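Local coordinates for protein cellobiose 2-epimerase (PDB 5ZHB) that catalyses the epimerisation of cellobiose at carbon 2 of its reducing-end sugar, and probably acts on related beta-1,4-linked disaccharides, at residues Phe116-Leu121 with Thr194-Val199; Thr122-Tyr125 with Gln129-Glu132. One frame throughout, in Å; residues are numbered along the deposited sequence. Where two conformers were deposited one is given.

Overall arrangement
Both contacts use helix 111-128 of the (alpha/alpha)6 barrel. Contact 1 is core: its touching residues are all buried, and it joins that helix to helix 183-199, 73 residues further on. Contact 2 lies nearer the surface: its centre is about 19 Å from the centre of the chain, that of contact 1 about 12 Å. It is the short turn leading from the same helix into helix 131-145. The chemistry differs accordingly. Contact 1 pairs aliphatic packing with a buried amide. Contact 2 relies on a tyrosine ring, backbone atoms and a helix cap. The two meet where the amide of Asn-195 probably bonds Thr-122 and Glu-123, and where Val-199 packs on Tyr-125.

Contact 1 (Phe116-Leu121 with Thr194-Val199); sequences FGVYAL and TNLYRV
This contact belongs to the (alpha/alpha)6 barrel of the N-acylglucosamine 2-epimerase family and packs helix 111-128 against helix 183-199. The backbones come nearest at Tyr-119 and Asn-195, whose CA atoms are 5.9 Å apart. Asn-195 carries the polar part. Its ND2 donates to the backbone O of Tyr-119 at 3.3 Å. The bond is bent, with an N-H...O angle of 140°, but it meets a lone pair in the carbonyl plane. Thr-122 OG1 and Glu-123 OE1, one turn on, probably also accept from this ND2. Three acceptors then share its two N-H groups, and the long, bent bond to Tyr-119 O is likely the weaker. The other end of the amide is held too: OD1 accepts from Arg-198 NH1 at 2.9 Å, one turn along its own helix. Arg-198 in turn forms a salt bridge with Asp-257, so a polar chain runs on to helix 245-262.

The Tyr-119 ring has CG anti to the backbone N (chi1 -171°), which brings one ring edge back to the neighbouring helix. Asn-195 CB sits at that edge, near the ring plane, 3.7 Å from CD1. Ring and amide planes are 58° apart. The Tyr-119 hydroxyl is hydrogen-bonded to Arg-379, and its ring stacks with Trp-57. Beside this polar patch the contact is aliphatic: Val-118 CG1 lies 4.1 Å from Leu-196 CB.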
# COMPACT_ATOMS: atom_id res chain seq x y z
N PHE A 116 3.02 -5.13 -6.24
CA PHE A 116 1.68 -4.59 -6.37
C PHE A 116 0.88 -5.35 -7.43
O PHE A 116 -0.31 -5.53 -7.26
CB PHE A 116 1.69 -3.07 -6.56
CG PHE A 116 1.44 -2.41 -5.20
CD1 PHE A 116 0.19 -2.48 -4.61
CD2 PHE A 116 2.47 -1.83 -4.48
CE1 PHE A 116 -0.04 -1.98 -3.33
CE2 PHE A 116 2.25 -1.33 -3.19
CZ PHE A 116 1.00 -1.41 -2.63
N GLY A 117 1.51 -5.81 -8.51
CA GLY A 117 0.83 -6.62 -9.53
C GLY A 117 0.29 -7.93 -8.96
O GLY A 117 -0.89 -8.25 -9.12
N VAL A 118 1.15 -8.62 -8.20
CA VAL A 118 0.74 -9.86 -7.55
C VAL A 118 -0.43 -9.61 -6.61
O VAL A 118 -1.43 -10.35 -6.64
CB VAL A 118 1.93 -10.47 -6.80
CG1 VAL A 118 1.51 -11.59 -5.86
CG2 VAL A 118 3.00 -10.91 -7.79
N TYR A 119 -0.32 -8.55 -5.79
CA TYR A 119 -1.36 -8.23 -4.83
C TYR A 119 -2.70 -7.99 -5.53
O TYR A 119 -3.74 -8.46 -5.07
CB TYR A 119 -0.94 -6.97 -4.07
CG TYR A 119 -1.80 -6.59 -2.87
CD1 TYR A 119 -2.11 -7.50 -1.87
CD2 TYR A 119 -2.26 -5.30 -2.72
CE1 TYR A 119 -2.84 -7.15 -0.75
CE2 TYR A 119 -3.02 -4.93 -1.62
CZ TYR A 119 -3.30 -5.85 -0.62
OH TYR A 119 -4.04 -5.43 0.46
N ALA A 120 -2.70 -7.19 -6.61
CA ALA A 120 -3.94 -6.83 -7.29
C ALA A 120 -4.54 -8.00 -8.10
O ALA A 120 -5.77 -8.20 -8.09
CB ALA A 120 -3.71 -5.63 -8.14
N LEU A 121 -3.67 -8.75 -8.76
CA LEU A 121 -4.09 -9.86 -9.61
C LEU A 121 -4.67 -10.98 -8.76
O LEU A 121 -5.66 -11.59 -9.15
CB LEU A 121 -2.90 -10.35 -10.45
CG LEU A 121 -2.49 -9.45 -11.62
CD1 LEU A 121 -1.12 -9.83 -12.09
CD2 LEU A 121 -3.47 -9.54 -12.77
N THR A 194 1.30 -12.54 0.93
CA THR A 194 0.18 -12.91 1.79
C THR A 194 -1.07 -13.20 0.97
O THR A 194 -1.75 -14.22 1.18
CB THR A 194 -0.09 -11.82 2.82
OG1 THR A 194 1.13 -11.74 3.54
CG2 THR A 194 -1.21 -12.17 3.78
N ASN A 195 -1.37 -12.31 0.01
CA ASN A 195 -2.59 -12.42 -0.79
C ASN A 195 -2.49 -13.60 -1.77
O ASN A 195 -3.51 -14.26 -2.06
CB ASN A 195 -2.92 -11.08 -1.45
CG ASN A 195 -4.40 -10.79 -1.47
OD1 ASN A 195 -5.09 -10.97 -0.46
ND2 ASN A 195 -4.91 -10.32 -2.61
N LEU A 196 -1.27 -13.86 -2.25
CA LEU A 196 -1.03 -14.95 -3.18
C LEU A 196 -1.30 -16.27 -2.45
O LEU A 196 -1.96 -17.17 -2.99
CB LEU A 196 0.38 -14.88 -3.77
CG LEU A 196 0.77 -15.96 -4.78
CD1 LEU A 196 -0.19 -16.07 -5.96
CD2 LEU A 196 2.17 -15.74 -5.29
N TYR A 197 -0.83 -16.37 -1.20
CA TYR A 197 -0.96 -17.60 -0.44
C TYR A 197 -2.43 -17.87 -0.12
O TYR A 197 -2.83 -19.03 -0.04
CB TYR A 197 -0.07 -17.52 0.81
CG TYR A 197 0.01 -18.86 1.52
CD1 TYR A 197 0.92 -19.83 1.11
CD2 TYR A 197 -0.90 -19.18 2.52
CE1 TYR A 197 0.96 -21.07 1.73
CE2 TYR A 197 -0.85 -20.40 3.17
CZ TYR A 197 0.08 -21.35 2.76
OH TYR A 197 0.09 -22.55 3.40
N ARG A 198 -3.25 -16.82 0.04
CA ARG A 198 -4.68 -16.99 0.20
C ARG A 198 -5.27 -17.75 -0.98
O ARG A 198 -6.29 -18.40 -0.85
CB ARG A 198 -5.44 -15.66 0.33
CG ARG A 198 -5.16 -14.88 1.61
CD ARG A 198 -6.01 -13.62 1.64
NE ARG A 198 -5.99 -12.93 2.94
CZ ARG A 198 -5.24 -11.89 3.29
NH1 ARG A 198 -4.53 -11.19 2.40
NH2 ARG A 198 -5.18 -11.57 4.56
N VAL A 199 -4.67 -17.62 -2.16
CA VAL A 199 -5.31 -18.11 -3.37
C VAL A 199 -4.57 -19.32 -3.95
O VAL A 199 -5.09 -19.99 -4.83
CB VAL A 199 -5.28 -16.82 -4.23
CG1 VAL A 199 -4.65 -16.96 -5.60
CG2 VAL A 199 -6.63 -16.15 -4.23

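Contact 2 (Thr122-Tyr125 with Gln129-Glu132); sequences TEYY and QNQE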
# COMPACT_ATOMS: atom_id res chain seq x y z
N THR A 122 -4.08 -11.24 -7.58
CA THR A 122 -4.60 -12.24 -6.67
C THR A 122 -5.95 -11.80 -6.13
O THR A 122 -6.87 -12.61 -6.08
CB THR A 122 -3.59 -12.62 -5.59
OG1 THR A 122 -3.18 -11.49 -4.82
CG2 THR A 122 -2.35 -13.26 -6.20
N GLU A 123 -6.13 -10.50 -5.81
CA GLU A 123 -7.41 -10.03 -5.32
C GLU A 123 -8.49 -10.18 -6.40
O GLU A 123 -9.62 -10.59 -6.12
CB GLU A 123 -7.31 -8.58 -4.88
CG GLU A 123 -8.50 -8.09 -4.05
CD GLU A 123 -8.63 -8.75 -2.69
OE1 GLU A 123 -7.70 -9.42 -2.18
OE2 GLU A 123 -9.73 -8.60 -2.14
N TYR A 124 -8.14 -9.88 -7.65
CA TYR A 124 -9.08 -10.02 -8.74
C TYR A 124 -9.43 -11.50 -8.90
O TYR A 124 -10.59 -11.85 -9.13
CB TYR A 124 -8.46 -9.40 -10.00
CG TYR A 124 -9.37 -9.43 -11.21
CD1 TYR A 124 -10.47 -8.60 -11.29
CD2 TYR A 124 -9.06 -10.21 -12.32
CE1 TYR A 124 -11.28 -8.59 -12.41
CE2 TYR A 124 -9.87 -10.22 -13.45
CZ TYR A 124 -10.98 -9.41 -13.49
OH TYR A 124 -11.80 -9.36 -14.60
N TYR A 125 -8.43 -12.36 -8.71
CA TYR A 125 -8.67 -13.79 -8.82
C TYR A 125 -9.66 -14.22 -7.73
O TYR A 125 -10.55 -15.02 -7.98
CB TYR A 125 -7.35 -14.55 -8.76
CG TYR A 125 -7.55 -16.05 -8.88
CD1 TYR A 125 -7.74 -16.65 -10.13
CD2 TYR A 125 -7.60 -16.85 -7.75
CE1 TYR A 125 -7.92 -18.02 -10.24
CE2 TYR A 125 -7.80 -18.21 -7.85
CZ TYR A 125 -7.94 -18.80 -9.09
OH TYR A 125 -8.10 -20.16 -9.14
N GLN A 129 -12.04 -15.91 -10.24
CA GLN A 129 -11.47 -17.20 -10.59
C GLN A 129 -10.97 -17.18 -12.03
O GLN A 129 -11.00 -18.21 -12.70
CB GLN A 129 -12.48 -18.33 -10.40
CG GLN A 129 -13.01 -18.44 -8.98
CD GLN A 129 -12.44 -19.62 -8.24
OE1 GLN A 129 -11.23 -19.89 -8.27
NE2 GLN A 129 -13.32 -20.38 -7.60
N ASN A 130 -10.53 -16.01 -12.50
CA ASN A 130 -9.94 -15.89 -13.82
C ASN A 130 -8.53 -16.48 -13.79
O ASN A 130 -7.60 -15.87 -13.26
CB ASN A 130 -9.95 -14.44 -14.32
CG ASN A 130 -9.34 -14.29 -15.69
OD1 ASN A 130 -8.38 -14.97 -16.04
ND2 ASN A 130 -9.90 -13.40 -16.50
N GLN A 131 -8.37 -17.63 -14.46
CA GLN A 131 -7.14 -18.40 -14.45
C GLN A 131 -5.97 -17.61 -15.03
O GLN A 131 -4.83 -17.80 -14.61
CB GLN A 131 -7.32 -19.71 -15.22
CG GLN A 131 -6.17 -20.69 -15.03
CD GLN A 131 -5.97 -21.09 -13.58
OE1 GLN A 131 -6.92 -21.43 -12.86
NE2 GLN A 131 -4.72 -21.04 -13.14
N GLU A 132 -6.26 -16.75 -16.01
CA GLU A 132 -5.24 -15.91 -16.63
C GLU A 132 -4.64 -14.97 -15.57
O GLU A 132 -3.41 -14.84 -15.45
CB GLU A 132 -5.96 -15.19 -17.76
CG GLU A 132 -5.04 -14.33 -18.61
CD GLU A 132 -5.79 -13.43 -19.57
OE1 GLU A 132 -6.37 -12.36 -19.16
OE2 GLU A 132 -5.81 -13.85 -20.75
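Tyr-125 lays one ring face against the backbone of Gln-129. The CA of Gln-129 stands 4.0 Å from the ring centroid, 27° off the normal, a CH-pi contact. A chi1 of -179° sets CG beside the carbonyl carbon and carries the ring to Gln-129 and Asn-130. Its edge meets the second of these: CD1 is 3.2 Å from Asn-130 O, near the ring plane. In the Gln-129 conformer given, the amide end comes near the Tyr-125 hydroxyl, but its place is uncertain. Gln-131 lies alongside, pointing the same way as the tyrosine. Without the ring, as with an alanine here, Gln-129 CA is likely to lose the face it rests on, and a gap to open beside Val-199 and Leu-134, which the tyrosine also touches.

The turn is a tight helix-to-helix link of the alpha/alpha barrel. Gln-129 leaves helix 111-128 with positive phi (61°), while its N still donates to Tyr-125 O at 2.8 Å. Asn-130 is the N-cap of helix 131-145. Its OD1 accepts a weak bond from Glu-132 N and another bond from Ala-133 N. The Tyr-124 ring meets Asn-130 CB obliquely, CE2 lying 4.3 Å away, and its OH bonds Asn-76.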